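Local structure of LpxE (6EBU) at residues M7-F12 / F150-F155; L14-F19 / I89-V94; K58-P63 / T118-G123; L66-E71 / T110-T115; N95-L100 / R143-V148. The protein probably acts as a membrane-embedded phosphatase of the PAP2 superfamily that removes the 1-phosphate group of lipid A. The protein carries 1 engineered substitution. One frame throughout, in Å; residues are numbered along the deposited sequence.

Contact 1: M7-F12 / F150-F155. With BOG (octyl beta-D-glucopyranoside), chain D.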
# COMPACT_ATOMS: atom_id res chain seq x y z
N MET A 7 -9.36 -20.72 7.94
CA MET A 7 -10.11 -19.74 7.17
C MET A 7 -9.20 -18.94 6.25
O MET A 7 -8.35 -18.17 6.71
N VAL A 8 -9.37 -19.12 4.94
CA VAL A 8 -8.60 -18.40 3.93
C VAL A 8 -9.55 -17.45 3.23
O VAL A 8 -10.32 -17.85 2.35
CB VAL A 8 -7.93 -19.36 2.93
CG1 VAL A 8 -7.22 -18.58 1.84
CG2 VAL A 8 -6.94 -20.27 3.65
N ILE A 9 -9.51 -16.17 3.62
CA ILE A 9 -10.41 -15.17 3.04
C ILE A 9 -10.00 -14.74 1.64
O ILE A 9 -10.76 -14.01 0.99
CB ILE A 9 -10.51 -13.93 3.94
CG1 ILE A 9 -9.12 -13.31 4.16
CG2 ILE A 9 -11.16 -14.28 5.28
CD1 ILE A 9 -9.14 -12.03 4.96
N GLU A 10 -8.84 -15.17 1.16
CA GLU A 10 -8.35 -14.76 -0.15
C GLU A 10 -8.85 -15.65 -1.28
O GLU A 10 -8.61 -15.33 -2.45
CB GLU A 10 -6.81 -14.75 -0.16
CG GLU A 10 -6.17 -14.20 1.11
CD GLU A 10 -5.72 -12.76 0.96
OE1 GLU A 10 -4.66 -12.41 1.51
OE2 GLU A 10 -6.42 -11.98 0.28
N ASP A 11 -9.54 -16.75 -0.97
CA ASP A 11 -9.92 -17.74 -1.98
C ASP A 11 -11.37 -17.53 -2.39
O ASP A 11 -12.28 -18.27 -2.01
CB ASP A 11 -9.66 -19.15 -1.45
CG ASP A 11 -9.87 -20.24 -2.50
OD1 ASP A 11 -10.40 -19.97 -3.59
OD2 ASP A 11 -9.49 -21.39 -2.21
N PHE A 12 -11.59 -16.47 -3.17
CA PHE A 12 -12.85 -16.29 -3.88
C PHE A 12 -12.54 -15.86 -5.31
O PHE A 12 -11.45 -15.36 -5.60
CB PHE A 12 -13.81 -15.31 -3.18
CG PHE A 12 -13.24 -13.94 -2.95
CD1 PHE A 12 -12.40 -13.70 -1.87
CD2 PHE A 12 -13.58 -12.88 -3.78
CE1 PHE A 12 -11.89 -12.43 -1.65
CE2 PHE A 12 -13.07 -11.62 -3.55
CZ PHE A 12 -12.23 -11.39 -2.49
N PHE A 150 -2.75 -10.01 -2.89
CA PHE A 150 -4.00 -10.17 -3.60
C PHE A 150 -4.71 -8.83 -3.71
O PHE A 150 -4.46 -7.92 -2.92
CB PHE A 150 -4.91 -11.16 -2.88
CG PHE A 150 -4.37 -12.56 -2.83
CD1 PHE A 150 -4.49 -13.40 -3.93
CD2 PHE A 150 -3.77 -13.05 -1.68
CE1 PHE A 150 -4.01 -14.70 -3.88
CE2 PHE A 150 -3.29 -14.35 -1.63
CZ PHE A 150 -3.41 -15.17 -2.73
N PRO A 151 -5.59 -8.67 -4.70
CA PRO A 151 -6.39 -7.44 -4.79
C PRO A 151 -7.17 -7.12 -3.52
O PRO A 151 -7.40 -5.94 -3.23
CB PRO A 151 -7.33 -7.72 -5.97
CG PRO A 151 -6.53 -8.63 -6.84
CD PRO A 151 -5.75 -9.51 -5.90
N LEU A 152 -7.59 -8.13 -2.76
CA LEU A 152 -8.27 -7.87 -1.50
C LEU A 152 -7.35 -7.15 -0.52
O LEU A 152 -7.79 -6.24 0.20
CB LEU A 152 -8.77 -9.18 -0.89
CG LEU A 152 -9.27 -9.11 0.55
CD1 LEU A 152 -10.52 -8.24 0.65
CD2 LEU A 152 -9.54 -10.50 1.11
N ASP A 153 -6.07 -7.52 -0.50
CA ASP A 153 -5.13 -6.91 0.44
C ASP A 153 -4.89 -5.44 0.11
O ASP A 153 -4.80 -4.61 1.01
CB ASP A 153 -3.80 -7.67 0.43
CG ASP A 153 -3.99 -9.17 0.52
OD1 ASP A 153 -4.94 -9.61 1.20
OD2 ASP A 153 -3.18 -9.90 -0.08
N VAL A 154 -4.77 -5.11 -1.18
CA VAL A 154 -4.47 -3.73 -1.54
C VAL A 154 -5.72 -2.87 -1.48
O VAL A 154 -5.63 -1.66 -1.21
CB VAL A 154 -3.79 -3.66 -2.92
CG1 VAL A 154 -2.66 -4.68 -3.00
CG2 VAL A 154 -4.79 -3.88 -4.03
N PHE A 155 -6.90 -3.45 -1.70
CA PHE A 155 -8.13 -2.67 -1.58
C PHE A 155 -8.40 -2.30 -0.13
O PHE A 155 -8.71 -1.15 0.18
CB PHE A 155 -9.31 -3.44 -2.17
CG PHE A 155 -10.62 -2.72 -2.06
CD1 PHE A 155 -10.91 -1.66 -2.91
CD2 PHE A 155 -11.55 -3.09 -1.10
CE1 PHE A 155 -12.12 -0.99 -2.81
CE2 PHE A 155 -12.75 -2.42 -0.99
CZ PHE A 155 -13.04 -1.37 -1.85
O1 BOG D . -10.14 1.88 -2.85
C1' BOG D . -9.19 2.17 -3.87
C2' BOG D . -8.22 0.98 -4.04
C3' BOG D . -7.05 1.37 -5.00
C4' BOG D . -6.03 0.20 -5.05
C5' BOG D . -5.23 0.26 -6.37
C6' BOG D . -4.79 -1.16 -6.77
C7' BOG D . -5.25 -1.45 -8.20
C8' BOG D . -4.53 -2.70 -8.73
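Asp153, the aspartate that closes the R-x5-H-x3-D signature of PAP2 phosphatases, is met at the start of helix 151-170 by Glu10 from the N-terminal loop. The two carboxylates approach at about a right angle, their planes 69° apart, with Glu10 OE1 2.8 Å from Asp153 OD1. Both are acceptors, so this closeness is not itself a hydrogen bond; the hydroxyl of Ser104 is hydrogen-bonded to both groups, at OE1 and at OD2. Asp153 OD2 also accepts the backbone N of the helix N-cap, Phe150, at 2.8 Å and nearly straight (167°). This is the reciprocal half of a capping box, Asp153 three residues on taking the N-H of the N-cap residue. Glu10 bends at its second torsion (chi2 -100°), which puts CD beside Phe150 CD2 and Asp153 OD1. Glu10 CB sits over one face of the Phe150 ring, 4.0 Å from the ring centroid, a CH-pi contact. Beside them, Leu152 CD2 lies 4.2 Å from Ile9 CD1 and touches Phe12 CE1 at the ring edge (4.1 Å). An alanine in place of Asp153 would probably leave Phe150 N without its side-chain acceptor, and Ser104 OG and His149 ND1, the latter only weakly bonded, without their mate on this helix. The N-terminal loop thus brings a second acidic group up to the signature aspartate, and the two face each other at the helix start with Ser104 OG bonded to each.

Contact 2: L14-F19 / I89-V94; sequences LNLELF and ILLEDV
Leu91 has the largest share of the packing between helix 13-24 and the end of the short helix 87-90, which starts at the proline of the K-x6-R-P signature of the PAP2 family, and its branched tip is divided between two residues of the longer helix. One methyl, CD1, lies against the Phe19 ring, 3.7 Å from CD2 of that ring. The other, Leu91 CD2, goes to Leu16, where it comes 3.9 Å from CD2. Leu91 is the first residue to leave helical geometry after helix 87-90. Its side chain and that of Phe19 lie alongside, running opposite ways, while it crosses Leu16 obliquely. Phe19 in turn has its CG anti to the backbone N (chi1 173°), and the ring extends beyond Leu91 to Val94, whose side chain crosses it at about a right angle. Leu16 CD2 has a second, looser neighbour in Leu90 CD2 at 4.4 Å. All the pairs that meet across the contact are apolar. Around it, Pro87 touches both Phe19 and Val94, and Arg20, one residue beyond Phe19, adds polar ties to the exit loop through a hydrogen bond to Glu92 O and a weak one to Asp93 O. The two methyls of Val94 are shared out: CG2 lies 4.0 Å from Phe19 CE2, and CG1 4.1 Å from Phe19 CZ.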
# COMPACT_ATOMS: atom_id res chain seq x y z
N LEU A 14 -13.42 -13.58 -7.55
CA LEU A 14 -13.06 -12.23 -7.95
C LEU A 14 -11.63 -11.89 -7.54
O LEU A 14 -10.90 -11.22 -8.29
CB LEU A 14 -14.04 -11.23 -7.34
CG LEU A 14 -13.77 -9.74 -7.58
CD1 LEU A 14 -13.65 -9.44 -9.07
CD2 LEU A 14 -14.88 -8.90 -6.96
N ASN A 15 -11.20 -12.36 -6.36
CA ASN A 15 -9.85 -12.07 -5.90
C ASN A 15 -8.81 -12.77 -6.77
O ASN A 15 -7.79 -12.16 -7.14
CB ASN A 15 -9.69 -12.51 -4.44
CG ASN A 15 -8.59 -11.76 -3.72
OD1 ASN A 15 -8.20 -10.66 -4.13
ND2 ASN A 15 -8.09 -12.35 -2.65
N LEU A 16 -9.04 -14.04 -7.11
CA LEU A 16 -8.04 -14.80 -7.85
C LEU A 16 -8.00 -14.41 -9.32
O LEU A 16 -6.92 -14.35 -9.92
CB LEU A 16 -8.32 -16.30 -7.70
CG LEU A 16 -8.36 -16.85 -6.28
CD1 LEU A 16 -8.47 -18.37 -6.29
CD2 LEU A 16 -7.14 -16.41 -5.47
N GLU A 17 -9.16 -14.13 -9.92
CA GLU A 17 -9.18 -13.72 -11.32
C GLU A 17 -8.55 -12.35 -11.50
O GLU A 17 -7.82 -12.12 -12.47
CB GLU A 17 -10.62 -13.73 -11.85
N LEU A 18 -8.81 -11.42 -10.57
CA LEU A 18 -8.18 -10.11 -10.63
C LEU A 18 -6.67 -10.23 -10.48
O LEU A 18 -5.91 -9.54 -11.18
CB LEU A 18 -8.75 -9.19 -9.55
CG LEU A 18 -10.10 -8.52 -9.80
CD1 LEU A 18 -10.18 -7.21 -9.03
CD2 LEU A 18 -10.32 -8.27 -11.29
N PHE A 19 -6.20 -11.08 -9.57
CA PHE A 19 -4.77 -11.25 -9.39
C PHE A 19 -4.11 -11.77 -10.66
O PHE A 19 -3.04 -11.31 -11.05
CB PHE A 19 -4.47 -12.19 -8.22
CG PHE A 19 -3.02 -12.54 -8.09
CD1 PHE A 19 -2.13 -11.67 -7.46
CD2 PHE A 19 -2.52 -13.71 -8.63
CE1 PHE A 19 -0.79 -11.98 -7.36
CE2 PHE A 19 -1.18 -14.03 -8.53
CZ PHE A 19 -0.31 -13.16 -7.89
N ILE A 89 2.07 -18.75 -1.92
CA ILE A 89 1.70 -19.93 -1.15
C ILE A 89 0.37 -20.51 -1.62
O ILE A 89 0.25 -21.72 -1.84
CB ILE A 89 1.64 -19.58 0.36
CG1 ILE A 89 3.02 -19.13 0.86
CG2 ILE A 89 1.14 -20.76 1.17
CD1 ILE A 89 4.08 -20.20 0.79
N LEU A 90 -0.64 -19.66 -1.81
CA LEU A 90 -1.97 -20.15 -2.13
C LEU A 90 -2.06 -20.61 -3.58
O LEU A 90 -2.73 -21.61 -3.88
CB LEU A 90 -3.01 -19.07 -1.85
CG LEU A 90 -4.47 -19.53 -1.78
CD1 LEU A 90 -4.74 -20.24 -0.46
CD2 LEU A 90 -5.42 -18.36 -1.97
N LEU A 91 -1.41 -19.91 -4.50
CA LEU A 91 -1.58 -20.14 -5.92
C LEU A 91 -0.33 -20.78 -6.52
O LEU A 91 0.75 -20.76 -5.94
CB LEU A 91 -1.89 -18.83 -6.66
CG LEU A 91 -3.17 -18.10 -6.26
CD1 LEU A 91 -3.45 -16.97 -7.23
CD2 LEU A 91 -4.34 -19.07 -6.20
N GLU A 92 -0.52 -21.35 -7.71
CA GLU A 92 0.56 -21.96 -8.48
C GLU A 92 1.01 -21.02 -9.59
O GLU A 92 0.22 -20.22 -10.10
CB GLU A 92 0.11 -23.29 -9.08
CG GLU A 92 -0.79 -24.14 -8.19
CD GLU A 92 -0.03 -24.81 -7.06
OE1 GLU A 92 -0.66 -25.13 -6.03
OE2 GLU A 92 1.20 -25.00 -7.19
N ASP A 93 2.29 -21.13 -9.95
CA ASP A 93 2.87 -20.39 -11.07
C ASP A 93 2.67 -18.88 -10.90
O ASP A 93 2.11 -18.19 -11.75
CB ASP A 93 2.29 -20.88 -12.40
CG ASP A 93 2.75 -22.28 -12.75
OD1 ASP A 93 3.96 -22.55 -12.59
OD2 ASP A 93 1.91 -23.09 -13.17
N VAL A 94 3.14 -18.38 -9.77
CA VAL A 94 3.05 -16.97 -9.44
C VAL A 94 4.34 -16.28 -9.87
O VAL A 94 5.44 -16.74 -9.55
CB VAL A 94 2.79 -16.77 -7.94
CG1 VAL A 94 3.17 -15.36 -7.51
CG2 VAL A 94 1.33 -17.05 -7.61

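Contact 3: K58-P63 / T118-G123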
# COMPACT_ATOMS: atom_id res chain seq x y z
N LYS A 58 4.95 22.20 7.95
CA LYS A 58 5.01 21.69 9.32
C LYS A 58 3.62 21.36 9.87
O LYS A 58 3.50 20.50 10.75
CB LYS A 58 5.71 22.70 10.23
N GLU A 59 2.58 22.03 9.38
CA GLU A 59 1.23 21.74 9.84
C GLU A 59 0.79 20.32 9.48
O GLU A 59 -0.16 19.81 10.09
CB GLU A 59 0.24 22.75 9.25
CG GLU A 59 0.16 22.74 7.73
CD GLU A 59 1.16 23.69 7.08
OE1 GLU A 59 2.11 24.12 7.77
OE2 GLU A 59 0.99 24.00 5.89
N LYS A 60 1.46 19.68 8.53
CA LYS A 60 1.11 18.32 8.12
C LYS A 60 1.89 17.25 8.87
O LYS A 60 1.61 16.06 8.68
CB LYS A 60 1.35 18.16 6.61
CG LYS A 60 0.10 17.96 5.79
CD LYS A 60 -0.83 19.15 5.88
CE LYS A 60 -2.01 19.00 4.93
NZ LYS A 60 -1.56 18.93 3.51
N VAL A 61 2.85 17.63 9.70
CA VAL A 61 3.70 16.64 10.36
C VAL A 61 2.89 15.85 11.39
O VAL A 61 2.90 14.62 11.38
CB VAL A 61 4.92 17.32 11.00
CG1 VAL A 61 5.68 16.33 11.87
CG2 VAL A 61 5.83 17.90 9.93
N LYS A 62 2.19 16.55 12.28
CA LYS A 62 1.40 15.86 13.30
C LYS A 62 0.29 15.01 12.71
O LYS A 62 0.15 13.84 13.13
CB LYS A 62 0.85 16.88 14.31
N PRO A 63 -0.52 15.48 11.75
CA PRO A 63 -1.53 14.58 11.16
C PRO A 63 -0.93 13.34 10.53
O PRO A 63 -1.49 12.25 10.67
CB PRO A 63 -2.22 15.47 10.12
CG PRO A 63 -2.02 16.85 10.62
CD PRO A 63 -0.66 16.86 11.24
N THR A 118 -3.51 10.67 1.46
CA THR A 118 -4.70 11.28 2.05
C THR A 118 -4.34 12.51 2.88
O THR A 118 -4.96 13.57 2.74
CB THR A 118 -5.44 10.25 2.90
OG1 THR A 118 -5.94 9.20 2.06
CG2 THR A 118 -6.61 10.90 3.63
N VAL A 119 -3.31 12.40 3.73
CA VAL A 119 -2.97 13.50 4.62
C VAL A 119 -2.31 14.64 3.85
O VAL A 119 -2.56 15.82 4.12
CB VAL A 119 -2.06 12.99 5.76
CG1 VAL A 119 -1.56 14.16 6.61
CG2 VAL A 119 -2.81 11.98 6.62
N LEU A 120 -1.47 14.31 2.86
CA LEU A 120 -0.74 15.36 2.16
C LEU A 120 -1.54 16.01 1.05
O LEU A 120 -1.19 17.12 0.62
CB LEU A 120 0.57 14.80 1.60
CG LEU A 120 1.59 14.31 2.64
CD1 LEU A 120 2.97 14.19 2.03
CD2 LEU A 120 1.61 15.23 3.86
N SER A 121 -2.61 15.37 0.56
CA SER A 121 -3.47 16.00 -0.43
C SER A 121 -4.42 17.03 0.17
O SER A 121 -4.95 17.87 -0.56
CB SER A 121 -4.30 14.96 -1.18
OG SER A 121 -3.47 14.04 -1.87
N HIS A 122 -4.63 16.99 1.49
CA HIS A 122 -5.63 17.85 2.12
C HIS A 122 -5.26 19.32 1.97
O HIS A 122 -4.16 19.74 2.33
CB HIS A 122 -5.77 17.48 3.59
CG HIS A 122 -6.85 18.24 4.30
ND1 HIS A 122 -6.65 19.49 4.84
CD2 HIS A 122 -8.14 17.91 4.57
CE1 HIS A 122 -7.77 19.91 5.40
NE2 HIS A 122 -8.69 18.97 5.25
N GLY A 123 -6.21 20.10 1.45
CA GLY A 123 -6.00 21.53 1.28
C GLY A 123 -4.96 21.92 0.26
O GLY A 123 -4.43 23.02 0.32
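Lys60 reaches Val119 and His122 through a chain bent twice, at chi2 (62°), which places CD, and at chi4 (-62°), which places NZ, with an extended link between them. The ammonium group arrives where helix 108-121 ends. There NZ donates to His122 O at 3.0 Å, in the carbonyl plane and on a lone pair, and more weakly to Val119 O at 3.3 Å. A positive group at the carbonyl end of a helix would probably be favoured by the partial negative charge gathered there, and NZ also makes a salt bridge with Glu124, just past the turn. The aliphatic part of the lysine is used as well: Lys60 CG lies 3.7 Å from Leu120 CD2, the two side chains crossing at a slant. One turn further on, Pro63 CB rests 3.8 Å from Val119 CG1, a methyl set anti to its backbone N. The contact thus joins the start of helix 61-82 to the end of helix 108-121. Helix 151-170 borders it through Leu169, which touches Pro63 and His122, while Leu120 also packs on Leu49 and Leu53 of helix 46-56 and on Leu132 of helix 126-145.

Contact 4: L66-E71 / T110-T115. Engineered in segment 66-71: Met69 (natural residue Ile).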
# COMPACT_ATOMS: atom_id res chain seq x y z
N LEU A 66 0.30 10.84 13.28
CA LEU A 66 -0.80 10.15 13.94
C LEU A 66 -1.49 9.18 12.98
O LEU A 66 -1.91 8.09 13.39
CB LEU A 66 -1.79 11.17 14.50
CG LEU A 66 -3.26 10.76 14.66
CD1 LEU A 66 -3.41 9.76 15.80
CD2 LEU A 66 -4.13 11.99 14.91
N ALA A 67 -1.60 9.54 11.71
CA ALA A 67 -2.23 8.65 10.74
C ALA A 67 -1.39 7.41 10.49
O ALA A 67 -1.92 6.30 10.40
CB ALA A 67 -2.49 9.40 9.43
N ILE A 68 -0.07 7.58 10.38
CA ILE A 68 0.82 6.43 10.19
C ILE A 68 0.75 5.52 11.41
O ILE A 68 0.71 4.29 11.27
CB ILE A 68 2.25 6.90 9.90
CG1 ILE A 68 2.33 7.53 8.51
CG2 ILE A 68 3.23 5.74 10.01
CD1 ILE A 68 1.99 6.58 7.39
N MET A 69 0.73 6.10 12.61
CA MET A 69 0.57 5.30 13.82
C MET A 69 -0.73 4.51 13.79
O MET A 69 -0.76 3.33 14.14
CB MET A 69 0.62 6.19 15.05
CG MET A 69 2.00 6.45 15.60
SD MET A 69 1.94 7.53 17.05
CE MET A 69 0.68 6.72 18.03
N LEU A 70 -1.82 5.16 13.36
CA LEU A 70 -3.11 4.48 13.30
C LEU A 70 -3.09 3.33 12.30
O LEU A 70 -3.45 2.20 12.63
CB LEU A 70 -4.21 5.48 12.94
CG LEU A 70 -4.63 6.51 14.00
CD1 LEU A 70 -5.62 7.50 13.41
CD2 LEU A 70 -5.21 5.82 15.22
N GLU A 71 -2.65 3.61 11.06
CA GLU A 71 -2.67 2.56 10.04
C GLU A 71 -1.69 1.44 10.37
O GLU A 71 -2.00 0.27 10.14
CB GLU A 71 -2.39 3.16 8.66
CG GLU A 71 -1.00 3.76 8.48
CD GLU A 71 -0.00 2.79 7.88
OE1 GLU A 71 -0.40 1.66 7.54
OE2 GLU A 71 1.18 3.16 7.75
N THR A 110 0.54 -0.45 0.74
CA THR A 110 -0.61 0.27 0.19
C THR A 110 -1.25 1.17 1.25
O THR A 110 -1.60 2.31 0.96
CB THR A 110 -1.63 -0.73 -0.36
OG1 THR A 110 -0.98 -1.59 -1.31
CG2 THR A 110 -2.77 0.00 -1.05
N ALA A 111 -1.38 0.67 2.48
CA ALA A 111 -1.99 1.46 3.54
C ALA A 111 -1.17 2.71 3.84
O ALA A 111 -1.72 3.81 3.98
CB ALA A 111 -2.16 0.60 4.80
N MET A 112 0.15 2.56 3.94
CA MET A 112 1.01 3.72 4.19
C MET A 112 0.95 4.71 3.03
O MET A 112 0.86 5.92 3.24
CB MET A 112 2.45 3.26 4.42
CG MET A 112 3.41 4.39 4.78
SD MET A 112 5.14 4.04 4.36
CE MET A 112 5.11 4.28 2.59
N ALA A 113 1.00 4.20 1.79
CA ALA A 113 0.99 5.09 0.63
C ALA A 113 -0.31 5.87 0.54
O ALA A 113 -0.30 7.07 0.24
CB ALA A 113 1.22 4.27 -0.65
N PHE A 114 -1.45 5.23 0.82
CA PHE A 114 -2.72 5.94 0.81
C PHE A 114 -2.87 6.83 2.04
O PHE A 114 -3.58 7.84 1.99
CB PHE A 114 -3.88 4.96 0.71
CG PHE A 114 -4.22 4.58 -0.70
CD1 PHE A 114 -3.55 3.55 -1.34
CD2 PHE A 114 -5.20 5.27 -1.41
CE1 PHE A 114 -3.85 3.20 -2.64
CE2 PHE A 114 -5.50 4.93 -2.71
CZ PHE A 114 -4.83 3.89 -3.33
N THR A 115 -2.21 6.48 3.15
CA THR A 115 -2.15 7.37 4.30
C THR A 115 -1.38 8.64 3.96
O THR A 115 -1.81 9.75 4.29
CB THR A 115 -1.51 6.67 5.49
OG1 THR A 115 -2.22 5.45 5.77
CG2 THR A 115 -1.54 7.56 6.70
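The methyl of Thr115 meets helix 61-82: CG2 stands anti to the backbone N and comes 3.4 Å from Ala67 CB, a tight approach of two small groups. The same methyl lies 3.7 Å from CD1 of Ile68, and that CD1 also touches Met112 CG at 3.7 Å, so the isoleucine tip rests between two residues of the other helix. Beyond CG the Met112 side chain leads away from helix 61-82, a bend at its third torsion (chi3 76°) placing CE. Glu71 takes the least roomy first torsion, with CG between its backbone N and carbonyl carbon (chi1 64°), and bends again at chi2. CG packs 3.4 Å from Thr115 OG1, while the carboxylate spreads over the other helix, OE1 3.4 Å from Ala111 CB and OE2 3.6 Å from Met112 CB. The axes of the two segments pass 9.8 Å apart at 157°. The arrangement is an ordinary antiparallel packing of two helices within the PAP2 helical bundle.

Contact 5: N95-L100 / R143-V148; sequences NLLFPL and RIYAGV. With BOG (octyl beta-D-glucopyranoside), chain F; SO4 (sulfate ion), chain B.
Leu97 N donates to Ala146 O at 2.9 Å, tying the 95-100 loop to the end of helix 126-145, where Gly147 closes a Schellman motif with positive phi (78°); a CB there would clash with Asn95 O. Leu97 CB lies 3.8 Å from Ala146 CB, and Leu97 CD1 meets the edge of the Tyr145 ring. Phe98 is sandwiched: octyl glucoside C6' covers one face and Leu97 CB the other, while CE2 lies 3.6 Å from Ala146 CB and 3.7 Å from Arg143 NH1. An alanine in place of Phe98 would probably open a gap beside Ala146 CB and leave Arg143 NH1 without its aromatic neighbour. Arg143 donates from NE (3.2 Å) and NH2 (3.0 Å) to O1 of the sulfate, and Val148 CG2 lies over one face of its guanidinium. Helix 151-170 flanks this end of helix 126-145, with Val154 against Arg143; helix 28-37 meets Leu97 through Thr35, and helix 13-24 meets Asn95 through Asn24.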
# COMPACT_ATOMS: atom_id res chain seq x y z
N ASN A 95 4.20 -15.18 -10.60
CA ASN A 95 5.35 -14.36 -10.99
C ASN A 95 5.73 -13.48 -9.81
O ASN A 95 5.01 -12.53 -9.47
CB ASN A 95 5.02 -13.54 -12.23
CG ASN A 95 4.70 -14.42 -13.43
OD1 ASN A 95 5.58 -15.06 -13.99
ND2 ASN A 95 3.43 -14.43 -13.83
N LEU A 96 6.86 -13.79 -9.18
CA LEU A 96 7.29 -13.16 -7.94
C LEU A 96 8.46 -12.23 -8.20
O LEU A 96 9.45 -12.63 -8.82
CB LEU A 96 7.70 -14.22 -6.92
CG LEU A 96 6.74 -14.53 -5.77
CD1 LEU A 96 7.47 -15.34 -4.70
CD2 LEU A 96 6.18 -13.26 -5.18
N LEU A 97 8.36 -11.00 -7.70
CA LEU A 97 9.48 -10.07 -7.70
C LEU A 97 10.19 -9.99 -6.36
O LEU A 97 11.38 -9.67 -6.32
CB LEU A 97 9.02 -8.67 -8.12
CG LEU A 97 8.71 -8.48 -9.60
CD1 LEU A 97 8.04 -7.14 -9.84
CD2 LEU A 97 9.97 -8.60 -10.44
N PHE A 98 9.49 -10.28 -5.26
CA PHE A 98 10.07 -10.26 -3.93
C PHE A 98 9.71 -11.54 -3.20
O PHE A 98 8.58 -12.03 -3.31
CB PHE A 98 9.58 -9.05 -3.11
CG PHE A 98 9.57 -7.76 -3.88
CD1 PHE A 98 10.74 -7.23 -4.40
CD2 PHE A 98 8.38 -7.07 -4.08
CE1 PHE A 98 10.73 -6.04 -5.10
CE2 PHE A 98 8.37 -5.87 -4.79
CZ PHE A 98 9.54 -5.36 -5.30
N PRO A 99 10.65 -12.12 -2.44
CA PRO A 99 10.39 -13.40 -1.73
C PRO A 99 9.58 -13.21 -0.45
O PRO A 99 10.08 -13.30 0.67
CB PRO A 99 11.81 -13.92 -1.46
CG PRO A 99 12.76 -12.99 -2.18
CD PRO A 99 12.04 -11.69 -2.28
N LEU A 100 8.29 -12.94 -0.62
CA LEU A 100 7.37 -12.79 0.50
C LEU A 100 6.31 -13.89 0.42
O LEU A 100 5.86 -14.25 -0.67
CB LEU A 100 6.71 -11.41 0.49
CG LEU A 100 7.67 -10.22 0.55
CD1 LEU A 100 6.90 -8.91 0.53
CD2 LEU A 100 8.56 -10.32 1.78
N ARG A 143 2.23 -4.05 -5.63
CA ARG A 143 2.18 -5.22 -4.76
C ARG A 143 1.58 -6.42 -5.48
O ARG A 143 2.05 -7.55 -5.31
CB ARG A 143 1.38 -4.90 -3.49
CG ARG A 143 1.89 -3.69 -2.71
CD ARG A 143 3.40 -3.72 -2.56
NE ARG A 143 3.83 -4.52 -1.42
CZ ARG A 143 5.04 -5.04 -1.29
NH1 ARG A 143 5.95 -4.85 -2.23
NH2 ARG A 143 5.34 -5.76 -0.21
N ILE A 144 0.54 -6.20 -6.28
CA ILE A 144 -0.07 -7.30 -7.03
C ILE A 144 0.84 -7.74 -8.17
O ILE A 144 1.03 -8.93 -8.40
CB ILE A 144 -1.46 -6.89 -7.54
CG1 ILE A 144 -2.28 -6.26 -6.41
CG2 ILE A 144 -2.19 -8.09 -8.12
CD1 ILE A 144 -3.61 -5.73 -6.86
N TYR A 145 1.43 -6.77 -8.89
CA TYR A 145 2.34 -7.12 -9.97
C TYR A 145 3.54 -7.90 -9.47
O TYR A 145 4.03 -8.79 -10.17
CB TYR A 145 2.79 -5.85 -10.70
CG TYR A 145 3.65 -6.14 -11.91
CD1 TYR A 145 3.08 -6.34 -13.16
CD2 TYR A 145 5.03 -6.22 -11.80
CE1 TYR A 145 3.87 -6.61 -14.27
CE2 TYR A 145 5.82 -6.50 -12.90
CZ TYR A 145 5.24 -6.69 -14.13
OH TYR A 145 6.02 -6.97 -15.23
N ALA A 146 4.02 -7.59 -8.27
CA ALA A 146 5.14 -8.32 -7.70
C ALA A 146 4.76 -9.73 -7.25
O ALA A 146 5.65 -10.52 -6.92
CB ALA A 146 5.73 -7.54 -6.52
N GLY A 147 3.47 -10.05 -7.22
CA GLY A 147 3.03 -11.36 -6.79
C GLY A 147 3.02 -11.58 -5.30
O GLY A 147 2.94 -12.74 -4.86
N VAL A 148 3.09 -10.52 -4.50
CA VAL A 148 3.16 -10.66 -3.05
C VAL A 148 1.84 -10.31 -2.36
O VAL A 148 1.73 -10.50 -1.14
CB VAL A 148 4.29 -9.80 -2.45
CG1 VAL A 148 5.63 -10.19 -3.07
CG2 VAL A 148 4.01 -8.32 -2.66
O1 BOG F . 7.47 -5.05 4.05
C1' BOG F . 7.48 -3.81 3.33
C2' BOG F . 8.79 -3.69 2.52
C3' BOG F . 8.55 -2.82 1.25
C4' BOG F . 9.09 -3.56 -0.00
C5' BOG F . 8.72 -5.06 0.06
C6' BOG F . 9.55 -5.84 -0.97
C7' BOG F . 10.95 -6.10 -0.43
C8' BOG F . 10.87 -7.05 0.77
S SO4 B . 3.37 -5.53 3.02
O1 SO4 B . 3.14 -4.98 1.69
O2 SO4 B . 4.27 -6.67 2.93
O3 SO4 B . 2.09 -5.97 3.57
O4 SO4 B . 3.95 -4.52 3.89
O HOH W 1 3.53 -14.20 -2.60

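Contacts 1, 2 and 5 gather at one end of the bundle, contact 2 lying about 9 Å from contact 1 and about 11 Å from contact 5, centre to centre. Asn15 joins the first two, its OD1 2.9 Å from Leu152 N, a probable hydrogen bond. Contact 2 meets contact 5 where Phe19 CD1 lies 3.6 Å from Ile144 CG2. Contacts 3 and 4 follow one another along the same helix pair, and contact 3 lies about 30 Å from contact 1, centre to centre. The sulfate at contact 5, probably from the crystallisation liquor, is also bound by Lys79, Arg86, Gly108 and His149; its place is consistent with the phosphate site, with contact 1 supplying Asp153 behind His149.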